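Side-chain contacts in carbonic anhydrase (PDB 7COI), which probably catalyses the reversible hydration of carbon dioxide to hydrogencarbonate, as a zinc-dependent enzyme of the beta class: residues C119-S122 and R123-E126; L130-L133 and P134-F138. All coordinates share one frame; numbering follows the deposited sequence. Where two conformers were deposited one is given.

Contact 1: residues C119-S122 and R123-E126; sequences CSDS and RCPE. With ZN (zinc ion), chain F.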
ATOM      1  N   CYS A 119      -1.641  17.194   8.589  1.00 12.41           N
ATOM      2  CA  CYS A 119      -1.469  17.412   7.149  1.00 12.70           C
ATOM      3  C   CYS A 119      -0.018  17.839   6.880  1.00 11.84           C
ATOM      4  O   CYS A 119       0.579  18.544   7.719  1.00 12.48           O
ATOM      5  CB  CYS A 119      -2.480  18.412   6.592  1.00 13.60           C
ATOM      6  SG  CYS A 119      -2.376  18.446   4.834  1.00 13.65           S
ATOM      7  N   SER A 120       0.505  17.457   5.709  1.00 11.32           N
ATOM      8  CA  SER A 120       1.810  17.942   5.192  1.00 12.02           C
ATOM      9  C   SER A 120       1.830  19.455   4.932  1.00 13.15           C
ATOM     10  O   SER A 120       2.931  20.014   4.810  1.00 12.37           O
ATOM     11  CB  SER A 120       2.119  17.217   3.922  1.00 11.88           C
ATOM     12  OG  SER A 120       2.218  15.836   4.155  1.00 12.29           O
ATOM     13  N   ASP A 121       0.664  20.081   4.787  1.00 14.13           N
ATOM     14  CA  ASP A 121       0.525  21.556   4.580  1.00 13.79           C
ATOM     15  C   ASP A 121       1.608  22.278   5.386  1.00 13.47           C
ATOM     16  O   ASP A 121       1.752  22.043   6.624  1.00 13.54           O
ATOM     17  CB  ASP A 121      -0.897  22.011   4.940  1.00 15.92           C
ATOM     18  CG  ASP A 121      -1.181  23.454   4.516  1.00 15.52           C
ATOM     19  OD1 ASP A 121      -0.419  24.369   4.924  1.00 15.22           O
ATOM     20  OD2 ASP A 121      -2.114  23.631   3.720  1.00 16.81           O
ATOM     21  N   SER A 122       2.399  23.115   4.708  1.00 12.57           N
ATOM     22  CA  SER A 122       3.566  23.804   5.282  1.00 13.40           C
ATOM     23  C   SER A 122       3.138  24.738   6.429  1.00 13.35           C
ATOM     24  O   SER A 122       4.020  25.110   7.229  1.00 14.75           O
ATOM     25  CB  SER A 122       4.304  24.562   4.227  1.00 14.47           C
ATOM     26  OG  SER A 122       3.485  25.626   3.702  1.00 13.85           O
ATOM     27  N   ARG A 123       1.864  25.092   6.508  1.00 13.64           N
ATOM     28  CA  ARG A 123       1.371  26.022   7.546  1.00 14.75           C
ATOM     29  C   ARG A 123       1.079  25.295   8.858  1.00 16.73           C
ATOM     30  O   ARG A 123       0.731  26.016   9.810  1.00 16.21           O
ATOM     31  CB  ARG A 123       0.150  26.780   7.021  1.00 15.59           C
ATOM     32  CG  ARG A 123       0.475  27.580   5.769  1.00 16.31           C
ATOM     33  CD  ARG A 123      -0.787  28.087   5.065  1.00 17.57           C
ATOM     34  NE  ARG A 123      -1.564  27.008   4.496  1.00 19.21           N
ATOM     35  CZ  ARG A 123      -2.609  27.166   3.680  1.00 24.20           C
ATOM     36  NH1 ARG A 123      -3.059  28.394   3.395  1.00 23.06           N
ATOM     37  NH2 ARG A 123      -3.256  26.106   3.210  1.00 21.92           N
ATOM     38  N   CYS A 124       1.247  23.968   8.942  1.00 16.57           N
ATOM     39  CA  CYS A 124       0.869  23.179  10.147  0.50 16.93           C
ATOM     40  C   CYS A 124       2.071  22.436  10.729  1.00 17.04           C
ATOM     41  O   CYS A 124       1.995  21.242  10.975  1.00 18.64           O
ATOM     42  CB  CYS A 124      -0.246  22.198   9.811  0.50 18.88           C
ATOM     43  SG  CYS A 124      -1.594  22.898   8.830  0.50 20.22           S
ATOM     44  N   PRO A 125       3.223  23.100  11.034  1.00 16.76           N
ATOM     45  CA  PRO A 125       4.329  22.437  11.760  1.00 16.38           C
ATOM     46  C   PRO A 125       3.989  22.240  13.244  1.00 17.26           C
ATOM     47  O   PRO A 125       3.925  23.242  14.014  1.00 16.78           O
ATOM     48  CB  PRO A 125       5.519  23.389  11.607  1.00 16.87           C
ATOM     49  CG  PRO A 125       4.854  24.748  11.437  1.00 16.80           C
ATOM     50  CD  PRO A 125       3.562  24.478  10.691  1.00 17.26           C
ATOM     51  N   GLU A 126       3.779  20.989  13.643  1.00 16.39           N
ATOM     52  CA  GLU A 126       3.146  20.658  14.956  1.00 17.20           C
ATOM     53  C   GLU A 126       3.953  21.275  16.099  1.00 16.48           C
ATOM     54  O   GLU A 126       3.340  21.875  17.023  1.00 16.34           O
ATOM     55  CB  GLU A 126       2.943  19.148  15.109  1.00 17.62           C
ATOM     56  CG  GLU A 126       4.210  18.337  15.323  1.00 17.79           C
ATOM     57  CD  GLU A 126       5.268  18.521  14.258  1.00 18.87           C
ATOM     58  OE1 GLU A 126       4.861  18.492  13.054  1.00 15.47           O
ATOM     59  OE2 GLU A 126       6.453  18.758  14.635  1.00 17.92           O
TER
HETATM   60 ZN    ZN F 302      -4.083  19.938   4.250  1.00 17.55          ZN
HETATM   61  O   HOH W   1       0.387  18.960  10.793  1.00 14.36           O
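The Asp-Arg dyad of the beta-carbonic anhydrase zinc site lies here, in the turn that leaves strand 114-119, with Asp121 and Arg123 meeting side by side. Their carboxylate and guanidinium planes are 8° apart. Arg123 offers its NE edge in a two-point salt bridge: NE reaches Asp121 OD1 at 2.9 Å, while NH2 reaches Asp121 OD2 at 2.8 Å, both from the syn side and slightly out of the carboxylate plane. OD1 takes a second bond on its anti lone pair, from the backbone N of Arg123 at 2.9 Å, so three N-H groups fix the carboxylate's rotation. A bend in the arginine chain at chi3 (-68°) brings the guanidinium back alongside the acid. Cys124 N bonds to Asp121 O at 3.1 Å and closes a type I turn. Cys119 SG binds the zinc ion at 2.3 Å and accepts a nearly straight N-H...S bond from Asp121 N; His175 and Cys178 are further ligands. Leu106 O of the second subunit receives Arg123 NH1, which ties the arginine to that subunit. A water joins Cys119 O to Cys124 O. Asp121, held by the arginine, does not bind the zinc here, consistent with the open form of the beta-class active site.

Contact 2: residues L130-L133 and P134-F138; sequences LGLL and PGDVF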
ATOM      1  N   LEU A 130       2.377  24.252  18.570  1.00 18.29           N
ATOM      2  CA  LEU A 130       2.066  23.798  19.954  1.00 19.46           C
ATOM      3  C   LEU A 130       2.962  24.497  20.999  1.00 20.43           C
ATOM      4  O   LEU A 130       2.789  24.199  22.186  1.00 22.73           O
ATOM      5  CB  LEU A 130       2.234  22.279  20.027  1.00 19.94           C
ATOM      6  CG  LEU A 130       1.187  21.471  19.273  1.00 18.43           C
ATOM      7  CD1 LEU A 130       1.523  20.005  19.309  1.00 19.99           C
ATOM      8  CD2 LEU A 130      -0.229  21.722  19.794  1.00 19.01           C
ATOM      9  N   GLY A 131       3.936  25.303  20.581  1.00 21.33           N
ATOM     10  CA  GLY A 131       4.896  25.938  21.501  1.00 21.08           C
ATOM     11  C   GLY A 131       5.730  24.911  22.225  1.00 22.80           C
ATOM     12  O   GLY A 131       6.027  25.105  23.431  1.00 21.79           O
ATOM     13  N   LEU A 132       6.102  23.819  21.545  1.00 19.96           N
ATOM     14  CA  LEU A 132       6.823  22.703  22.179  1.00 18.08           C
ATOM     15  C   LEU A 132       8.250  22.654  21.633  1.00 18.46           C
ATOM     16  O   LEU A 132       8.662  23.543  20.841  1.00 17.50           O
ATOM     17  CB  LEU A 132       6.055  21.390  22.001  1.00 17.60           C
ATOM     18  CG  LEU A 132       4.720  21.316  22.743  1.00 19.23           C
ATOM     19  CD1 LEU A 132       3.989  20.013  22.441  1.00 18.51           C
ATOM     20  CD2 LEU A 132       4.929  21.458  24.249  1.00 21.07           C
ATOM     21  N   LEU A 133       8.979  21.663  22.100  1.00 19.96           N
ATOM     22  CA  LEU A 133      10.410  21.499  21.836  1.00 18.41           C
ATOM     23  C   LEU A 133      10.613  20.192  21.100  1.00 18.63           C
ATOM     24  O   LEU A 133       9.776  19.292  21.168  1.00 17.71           O
ATOM     25  CB  LEU A 133      11.148  21.472  23.169  1.00 22.13           C
ATOM     26  CG  LEU A 133      11.176  22.779  23.969  1.00 25.30           C
ATOM     27  CD1 LEU A 133      11.942  22.568  25.262  1.00 27.83           C
ATOM     28  CD2 LEU A 133      11.847  23.874  23.152  1.00 26.80           C
ATOM     29  N   PRO A 134      11.790  20.019  20.466  1.00 15.68           N
ATOM     30  CA  PRO A 134      12.199  18.708  20.009  1.00 16.54           C
ATOM     31  C   PRO A 134      12.069  17.697  21.158  1.00 17.33           C
ATOM     32  O   PRO A 134      12.348  18.082  22.310  1.00 19.49           O
ATOM     33  CB  PRO A 134      13.667  18.897  19.618  1.00 15.81           C
ATOM     34  CG  PRO A 134      13.751  20.373  19.247  1.00 16.52           C
ATOM     35  CD  PRO A 134      12.764  21.073  20.148  1.00 16.64           C
ATOM     36  N   GLY A 135      11.557  16.491  20.868  1.00 16.39           N
ATOM     37  CA  GLY A 135      11.382  15.422  21.857  1.00 17.01           C
ATOM     38  C   GLY A 135       9.967  15.352  22.402  1.00 17.09           C
ATOM     39  O   GLY A 135       9.646  14.390  23.089  1.00 19.25           O
ATOM     40  N   ASP A 136       9.126  16.320  22.099  1.00 17.16           N
ATOM     41  CA  ASP A 136       7.768  16.411  22.671  1.00 18.13           C
ATOM     42  C   ASP A 136       6.737  15.683  21.808  1.00 17.34           C
ATOM     43  O   ASP A 136       5.747  15.144  22.385  1.00 16.38           O
ATOM     44  CB  ASP A 136       7.392  17.860  22.930  1.00 19.82           C
ATOM     45  CG  ASP A 136       8.182  18.524  24.048  1.00 20.15           C
ATOM     46  OD1 ASP A 136       8.834  17.793  24.837  1.00 21.58           O
ATOM     47  OD2 ASP A 136       8.178  19.768  24.092  1.00 21.37           O
ATOM     48  N   VAL A 137       6.875  15.710  20.478  1.00 16.80           N
ATOM     49  CA  VAL A 137       5.782  15.260  19.575  1.00 16.10           C
ATOM     50  C   VAL A 137       6.328  14.296  18.505  1.00 14.88           C
ATOM     51  O   VAL A 137       7.005  14.747  17.552  1.00 16.34           O
ATOM     52  CB  VAL A 137       5.054  16.442  18.918  1.00 15.64           C
ATOM     53  CG1 VAL A 137       3.807  15.968  18.185  1.00 15.71           C
ATOM     54  CG2 VAL A 137       4.682  17.523  19.937  1.00 18.28           C
ATOM     55  N   PHE A 138       5.934  13.043  18.612  1.00 12.81           N
ATOM     56  CA  PHE A 138       6.175  12.015  17.566  1.00 13.50           C
ATOM     57  C   PHE A 138       5.196  12.297  16.435  1.00 13.50           C
ATOM     58  O   PHE A 138       4.000  12.499  16.715  1.00 15.01           O
ATOM     59  CB  PHE A 138       6.051  10.620  18.173  1.00 13.91           C
ATOM     60  CG  PHE A 138       6.617   9.531  17.313  1.00 13.10           C
ATOM     61  CD1 PHE A 138       7.988   9.333  17.255  1.00 15.30           C
ATOM     62  CD2 PHE A 138       5.800   8.649  16.637  1.00 15.53           C
ATOM     63  CE1 PHE A 138       8.528   8.303  16.508  1.00 14.61           C
ATOM     64  CE2 PHE A 138       6.334   7.603  15.901  1.00 14.93           C
ATOM     65  CZ  PHE A 138       7.701   7.440  15.826  1.00 16.10           C
TER
HETATM   66  O   HOH W   2       8.492  17.825  19.183  1.00 17.04           O
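With CG beside its backbone N and anti to its carbonyl carbon (chi1 -69°), Asp136 swings its carboxylate back over the turn toward Leu133, and Leu132, at a similar chi1 of -67°, extends its chain past the aspartate toward Val137. The carboxylate oxygen OD2 of Asp136 accepts the backbone N-H of Leu133 at 2.9 Å. That bond is fairly straight, at 161°, but the donor sits well above the carboxylate plane. The same OD2 lies against the flank of Leu132, 3.4 Å from its CB, so the acid rests on aliphatic carbon while it holds the backbone.

In the other direction, Asp136 N bonds to Leu133 O at 3.2 Å. The two bonds join the same pair of residues, one through the side chain and one through the main chain, and brace the type II turn whose corners are Pro134 and Gly135. Gly135 has the positive phi expected at the third position of such a turn. A water beside the turn bridges Leu133 O and Val137 N, accepting from the latter and carrying the link on to the strand.

Beyond the polar bonds, CG2 of Val137 packs against two leucine branches, CD1 of Leu132 at 3.6 Å and CD1 of Leu130 at 4.1 Å. Both leucines meet the valine at about a right angle. Leu130 and Val137 also touch Trp116 on strand 114-119, while Leu132 packs on Lys87 of the second subunit.

At Gly131 the preceding helix ends in a Schellman motif. What follows is a helix-to-strand connection: a Pro-Gly type II turn, secured by an aspartate at its fourth position, delivers the chain into strand 137-142, one of the two outermost strands of the sheet within this subunit.

Overall arrangement
Contact 1 comes first along the chain and contact 2 follows, their centres 14 Å apart; the short helix 126-129 begins at the last residue of contact 1 and leads to contact 2. Together they span the connection from strand 114-119 to its parallel neighbour 137-142: residues 119-126 start it beside the zinc ion, and residues 130-138 return it to the sheet away from the metal. The two contacts touch where Glu126 CG packs on Val137 CG1 at 3.7 Å. Phe138 packs on Asp121 of the second subunit. Both ends of this strand-helix-strand crossover thus touch the second subunit, so the zinc-site loop lies next to it.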